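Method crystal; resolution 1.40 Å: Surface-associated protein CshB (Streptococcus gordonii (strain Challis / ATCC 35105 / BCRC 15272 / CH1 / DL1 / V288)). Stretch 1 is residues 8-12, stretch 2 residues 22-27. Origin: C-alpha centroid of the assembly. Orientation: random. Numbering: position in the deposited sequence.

Stretch 1 (8-12) ASWKN
Stretch 2, residues 22-27: GTTFTK

Antiparallel pairing shows how a few backbone hydrogen bonds set a register that side chains then exploit, and these two stretches of CshB are a compact example. Their end-to-end directions lie 166° apart, and the residue numbers run in opposite senses: Ser9 faces Thr26 (CA to CA 5.2 Å), Trp10 faces Phe25 (CA to CA 4.6 Å), Lys11 faces Thr24 (CA to CA 5.2 Å) and Asn12 faces Thr23 (CA to CA 4.7 Å). Ala8 and Ser9 close a 3-10 segment (phi/psi -72/-11 and -79/-17), after which Trp10 (-97/140) and Lys11 (-133/153) extend as strand. Thr24 to Phe25 (-120/151, -124/127) answer them, preceded by Thr23 (-58/140), and the strand runs on through Thr26 and Lys27 (-135/132, -147/133). Asn12 has both angles positive (63/50); Gly22 shares the positive phi but not the psi (99/-8), and a CB there would be jammed against the preceding carbonyl O.

Lys11 and Thr24 form the hydrogen-bonded pair, with Lys11 N giving to Thr24 O at 2.9 Å and Thr24 N to Lys11 O at 3.0 Å. Thr26 N donates to Ser9 O at 2.9 Å, so the ladder reaches back to the end of the 3-10 segment. At the non-hydrogen-bonded Trp10–Phe25 pair the alpha carbons approach carbonyls instead: Phe25 CA lies 3.3 Å from Ser9 O, and Trp10 CA 3.3 Å from Thr24 O, both CA-H...O contacts.

Aromatic packing occupies the sheet face bearing Trp10 and Phe25. Trp10 (chi1 m, chi2 100°) presents a ring face to the edge of Phe25 (chi1 t, chi2 -87°); the centroids of the Trp10 six-membered ring and the Phe25 ring are 5.0 Å apart, with planes at 65°. Phe25 CB sits 3.9 Å from that Trp10 centroid, 17° off the ring normal, so a C-H of this methylene can meet the pi cloud. Thr23 (m) places CG2 3.6 Å from Trp10 CE3, at the indole edge, while Ser9 CB (chi1 m) lies 3.4 Å from Phe25 CE2. On the sheet face bearing Lys11 and Thr24, Lys11 CB (chi1 m, chi2 m, chi3 t, chi4 m) packs 3.4 Å from Thr24 OG1 (chi1 p), although the lysine's end leads away.

Polar groups finish the contact. A water binds Ser9 O (2.8 Å from the water oxygen), donating to it, and also hydrogen-bonds Thr24 OG1 at 2.8 Å and Thr26 OG1 (chi1 m) at 2.7 Å. Beyond the ladder, Asn12 ND2 (chi1 t, chi2 24°) donates to Gly22 O at 3.1 Å, and Thr23 OG1 lies 2.7 Å from Asn12 O.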

ATOM      1  N   ALA A   8       5.321   5.298 -32.301  1.00 16.67           N
ATOM      2  CA  ALA A   8       4.850   5.076 -33.681  1.00 15.30           C
ATOM      3  C   ALA A   8       3.512   4.312 -33.725  1.00 14.21           C
ATOM      4  O   ALA A   8       2.842   4.287 -34.765  1.00 14.94           O
ATOM      5  CB  ALA A   8       5.904   4.345 -34.464  1.00 18.54           C
ATOM      6  N   SER A   9       3.054   3.763 -32.587  1.00 13.44           N
ATOM      7  CA  SER A   9       1.759   3.047 -32.518  1.00 12.26           C
ATOM      8  C   SER A   9       0.600   4.063 -32.429  1.00 10.32           C
ATOM      9  O   SER A   9      -0.546   3.658 -32.681  1.00 10.92           O
ATOM     10  CB  SER A   9       1.670   2.134 -31.347  1.00 13.65           C
ATOM     11  OG  SER A   9       2.615   1.075 -31.419  1.00 16.70           O
ATOM     12  N   TRP A  10       0.855   5.308 -32.090  1.00 10.89           N
ATOM     13  CA  TRP A  10      -0.147   6.351 -31.897  1.00 11.80           C
ATOM     14  C   TRP A  10      -0.313   7.224 -33.125  1.00 12.48           C
ATOM     15  O   TRP A  10       0.724   7.595 -33.747  1.00 15.34           O
ATOM     16  CB  TRP A  10       0.193   7.227 -30.704  1.00 11.96           C
ATOM     17  CG  TRP A  10       0.186   6.491 -29.395  1.00 12.66           C
ATOM     18  CD1 TRP A  10       1.259   6.007 -28.702  1.00 13.70           C
ATOM     19  CD2 TRP A  10      -0.963   6.246 -28.583  1.00 12.71           C
ATOM     20  NE1 TRP A  10       0.828   5.439 -27.521  1.00 14.57           N
ATOM     21  CE2 TRP A  10      -0.512   5.574 -27.407  1.00 11.84           C
ATOM     22  CE3 TRP A  10      -2.311   6.495 -28.738  1.00 12.30           C
ATOM     23  CZ2 TRP A  10      -1.426   5.133 -26.425  1.00 13.23           C
ATOM     24  CZ3 TRP A  10      -3.207   6.074 -27.783  1.00 13.04           C
ATOM     25  CH2 TRP A  10      -2.770   5.408 -26.631  1.00 12.46           C
ATOM     26  N   LYS A  11      -1.532   7.565 -33.418  1.00 11.02           N
ATOM     27  CA  LYS A  11      -1.853   8.606 -34.446  1.00 11.14           C
ATOM     28  C   LYS A  11      -2.872   9.568 -33.898  1.00 13.28           C
ATOM     29  O   LYS A  11      -3.729   9.196 -33.069  1.00 12.33           O
ATOM     30  CB  LYS A  11      -2.403   8.028 -35.746  1.00 12.54           C
ATOM     31  CG  LYS A  11      -1.475   7.081 -36.421  1.00 14.17           C
ATOM     32  CD  LYS A  11      -0.356   7.856 -37.136  1.00 15.64           C
ATOM     33  CE  LYS A  11       0.500   6.939 -37.995  1.00 17.90           C
ATOM     34  NZ  LYS A  11       1.200   5.950 -37.120  1.00 23.40           N
ATOM     35  N   ASN A  12      -2.836  10.813 -34.417  1.00 13.32           N
ATOM     36  CA  ASN A  12      -3.878  11.798 -34.139  1.00 13.67           C
ATOM     37  C   ASN A  12      -3.928  12.135 -32.646  1.00 13.73           C
ATOM     38  O   ASN A  12      -5.028  12.261 -32.093  1.00 14.37           O
ATOM     39  CB  ASN A  12      -5.241  11.347 -34.653  1.00 13.76           C
ATOM     40  CG  ASN A  12      -6.253  12.465 -34.774  1.00 13.80           C
ATOM     41  OD1 ASN A  12      -5.841  13.617 -34.899  1.00 17.40           O
ATOM     42  ND2 ASN A  12      -7.516  12.138 -34.652  1.00 15.12           N
ATOM     43  N   GLY A  22     -10.759  10.486 -31.199  1.00 11.53           N
ATOM     44  CA  GLY A  22     -10.264  10.138 -32.534  1.00 12.33           C
ATOM     45  C   GLY A  22      -8.808   9.761 -32.547  1.00 11.75           C
ATOM     46  O   GLY A  22      -8.294   9.365 -33.611  1.00 12.53           O
ATOM     47  N   THR A  23      -8.070   9.911 -31.448  1.00 11.02           N
ATOM     48  CA  THR A  23      -6.732   9.330 -31.354  1.00 10.85           C
ATOM     49  C   THR A  23      -6.800   7.825 -31.552  1.00  9.43           C
ATOM     50  O   THR A  23      -7.750   7.156 -31.065  1.00  9.64           O
ATOM     51  CB  THR A  23      -6.073   9.598 -29.998  1.00 10.75           C
ATOM     52  OG1 THR A  23      -5.881  11.014 -29.858  1.00 11.37           O
ATOM     53  CG2 THR A  23      -4.777   8.837 -29.779  1.00 11.91           C
ATOM     54  N   THR A  24      -5.848   7.250 -32.274  1.00  9.91           N
ATOM     55  CA  THR A  24      -5.762   5.797 -32.426  1.00 10.25           C
ATOM     56  C   THR A  24      -4.443   5.241 -31.897  1.00 10.13           C
ATOM     57  O   THR A  24      -3.372   5.895 -31.940  1.00 10.90           O
ATOM     58  CB  THR A  24      -5.951   5.341 -33.891  1.00 11.05           C
ATOM     59  OG1 THR A  24      -4.849   5.842 -34.687  1.00 12.70           O
ATOM     60  CG2 THR A  24      -7.315   5.721 -34.383  1.00 12.28           C
ATOM     61  N   PHE A  25      -4.537   3.986 -31.443  1.00  9.60           N
ATOM     62  CA  PHE A  25      -3.376   3.160 -31.052  1.00 11.00           C
ATOM     63  C   PHE A  25      -3.509   1.903 -31.904  1.00 11.38           C
ATOM     64  O   PHE A  25      -4.565   1.235 -31.816  1.00 11.24           O
ATOM     65  CB  PHE A  25      -3.339   2.817 -29.557  1.00 10.67           C
ATOM     66  CG  PHE A  25      -2.249   1.871 -29.159  1.00 11.03           C
ATOM     67  CD1 PHE A  25      -2.456   0.502 -29.225  1.00 12.13           C
ATOM     68  CD2 PHE A  25      -1.003   2.374 -28.794  1.00 14.03           C
ATOM     69  CE1 PHE A  25      -1.425  -0.361 -28.915  1.00 14.11           C
ATOM     70  CE2 PHE A  25       0.014   1.484 -28.434  1.00 14.39           C
ATOM     71  CZ  PHE A  25      -0.221   0.135 -28.521  1.00 13.50           C
ATOM     72  N   THR A  26      -2.496   1.496 -32.651  1.00 10.46           N
ATOM     73  CA  THR A  26      -2.576   0.323 -33.503  1.00 10.93           C
ATOM     74  C   THR A  26      -1.318  -0.538 -33.340  1.00 12.10           C
ATOM     75  O   THR A  26      -0.212  -0.015 -33.320  1.00 13.85           O
ATOM     76  CB  THR A  26      -2.659   0.782 -34.973  1.00 13.08           C
ATOM     77  OG1 THR A  26      -3.665   1.783 -35.174  1.00 14.20           O
ATOM     78  CG2 THR A  26      -2.923  -0.435 -35.830  1.00 15.68           C
ATOM     79  N   LYS A  27      -1.488  -1.833 -33.156  1.00 11.18           N
ATOM     80  CA  LYS A  27      -0.351  -2.740 -32.944  1.00 11.76           C
ATOM     81  C   LYS A  27      -0.698  -4.092 -33.569  1.00 12.34           C
ATOM     82  O   LYS A  27      -1.751  -4.683 -33.283  1.00 11.55           O
ATOM     83  CB  LYS A  27      -0.022  -2.897 -31.459  1.00 12.84           C
ATOM     84  CG  LYS A  27       1.109  -3.894 -31.148  1.00 13.90           C
ATOM     85  CD  LYS A  27       2.454  -3.448 -31.601  1.00 15.67           C
ATOM     86  CE  LYS A  27       3.508  -4.507 -31.285  1.00 16.18           C
ATOM     87  NZ  LYS A  27       4.880  -4.083 -31.646  1.00 18.61           N
TER
HETATM   88  O   HOH W   1      -2.593   4.230 -34.564  1.00 13.10           O